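Side-chain contact in serine protease MT3772 (Mycobacterium tuberculosis, PDB 3K6Y), which probably acts as a membrane-associated serine endopeptidase of the S1C family that helps the bacterium resist acid and oxidative stress: residues A[67-72]-A[222-227]. Sequence-based numbering, arbitrary orientation.
Sequences PDRVMT and AKIGAT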
# COMPACT_ATOMS: atom_id res chain seq x y z
N PRO A 67 2.18 8.74 24.84
CA PRO A 67 1.26 9.88 24.64
C PRO A 67 1.06 10.23 23.15
O PRO A 67 2.04 10.30 22.38
CB PRO A 67 1.94 11.01 25.43
CG PRO A 67 2.62 10.23 26.57
CD PRO A 67 3.17 8.98 25.91
N ASP A 68 -0.20 10.40 22.75
CA ASP A 68 -0.50 10.78 21.37
C ASP A 68 -0.08 9.75 20.33
O ASP A 68 0.05 10.09 19.15
CB ASP A 68 0.02 12.17 21.04
CG ASP A 68 -0.64 13.27 21.83
OD1 ASP A 68 -1.53 12.99 22.65
OD2 ASP A 68 -0.27 14.43 21.58
N ARG A 69 0.06 8.48 20.74
CA ARG A 69 0.41 7.40 19.81
C ARG A 69 -0.44 6.18 20.10
O ARG A 69 -0.53 5.72 21.24
CB ARG A 69 1.90 7.02 19.93
CG ARG A 69 2.89 8.08 19.45
CD ARG A 69 2.82 8.19 17.94
NE ARG A 69 3.78 9.11 17.33
CZ ARG A 69 3.57 10.42 17.19
NH1 ARG A 69 2.48 10.98 17.72
NH2 ARG A 69 4.46 11.15 16.54
N VAL A 70 -1.08 5.67 19.05
CA VAL A 70 -1.99 4.54 19.15
C VAL A 70 -1.50 3.41 18.23
O VAL A 70 -1.14 3.66 17.07
CB VAL A 70 -3.41 4.97 18.75
CG1 VAL A 70 -4.33 3.77 18.51
CG2 VAL A 70 -3.99 5.83 19.84
N MET A 71 -1.48 2.17 18.74
CA MET A 71 -1.17 1.02 17.91
C MET A 71 -2.49 0.32 17.53
O MET A 71 -3.43 0.22 18.35
CB MET A 71 -0.25 0.03 18.66
CG MET A 71 0.08 -1.19 17.79
SD MET A 71 1.38 -2.22 18.52
CE MET A 71 2.86 -1.25 18.24
N THR A 72 -2.53 -0.19 16.30
CA THR A 72 -3.63 -1.02 15.82
C THR A 72 -3.06 -1.98 14.77
O THR A 72 -1.84 -1.99 14.55
CB THR A 72 -4.79 -0.15 15.25
OG1 THR A 72 -5.92 -0.98 14.94
CG2 THR A 72 -4.39 0.65 14.00
N ALA A 222 10.31 1.32 16.69
CA ALA A 222 11.40 2.12 16.14
C ALA A 222 10.96 3.28 15.28
O ALA A 222 11.73 4.22 15.10
CB ALA A 222 12.41 1.26 15.39
N LYS A 223 9.72 3.23 14.77
CA LYS A 223 9.20 4.30 13.94
C LYS A 223 8.21 5.15 14.69
O LYS A 223 7.54 5.95 14.08
CB LYS A 223 8.53 3.75 12.67
CG LYS A 223 8.35 4.80 11.57
CD LYS A 223 8.25 4.17 10.18
CE LYS A 223 7.90 5.24 9.15
NZ LYS A 223 7.88 4.66 7.76
N ILE A 224 8.15 5.04 16.03
CA ILE A 224 7.12 5.78 16.77
C ILE A 224 7.32 7.30 16.68
O ILE A 224 6.38 8.06 16.85
CB ILE A 224 7.04 5.33 18.24
CG1 ILE A 224 5.71 5.76 18.87
CG2 ILE A 224 8.27 5.81 19.06
CD1 ILE A 224 5.52 5.18 20.28
N GLY A 225 8.53 7.75 16.38
CA GLY A 225 8.81 9.16 16.28
C GLY A 225 8.43 9.77 14.95
O GLY A 225 8.60 10.96 14.76
N ALA A 226 7.91 8.95 14.03
CA ALA A 226 7.45 9.47 12.76
C ALA A 226 6.27 10.43 12.92
O ALA A 226 5.44 10.32 13.84
CB ALA A 226 7.07 8.34 11.86
N THR A 227 6.22 11.39 12.01
CA THR A 227 5.20 12.40 12.03
C THR A 227 4.46 12.56 10.70
O THR A 227 3.33 13.01 10.69
CB THR A 227 5.80 13.78 12.40
OG1 THR A 227 6.92 14.06 11.56
CG2 THR A 227 6.25 13.83 13.86
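Arg69 reaches Ile224 by a side chain that leaves with CG opposite the carbonyl carbon and turns at chi2 (-71°), laying its methylenes against the isoleucine. Ile224 answers with CG1 opposite its own backbone N (chi1 -162°), which extends that branch to Arg69. The setting is the first of the two six-stranded antiparallel barrels of a chymotrypsin-like protease domain, the C-terminal part of a longer membrane protein. Strand 69-72 of this barrel, which pairs with strands 56-66 and 105-109, meets the loop that follows helix 214-218, where a type I beta turn runs from Lys223 to Ala226.

Arginine suits the place because it combines an apolar stem of methylenes with a flat polar head. Its CG lies 3.7 Å from CG1 of Ile224, and CB and CG both approach CD1. Isoleucine offers a long branch for this work, and its side chain also touches Ile65 and Ser66 on the neighbouring strand, while Arg69 rests on Ile107 and Ala109. Arg69 NE then donates to the carbonyl O of Ile224 (2.8 Å, N-H...O angle 165°), close to the guanidinium plane. Arg69 NH1 donates to O of Asp68 (3.0 Å); the acceptor oxygen lies in the guanidinium plane, while NH1 stands above the carbonyl plane of Asp68. Two carbonyls thus limit the rotation of the head at this surface contact. Asp68 is fixed in turn, its carboxylate accepting bonds from the backbone N of His112 and Leu113. At the guanidinium edge, near its plane, CG2 of Thr227 comes within 4.2 Å of Arg69 NH2.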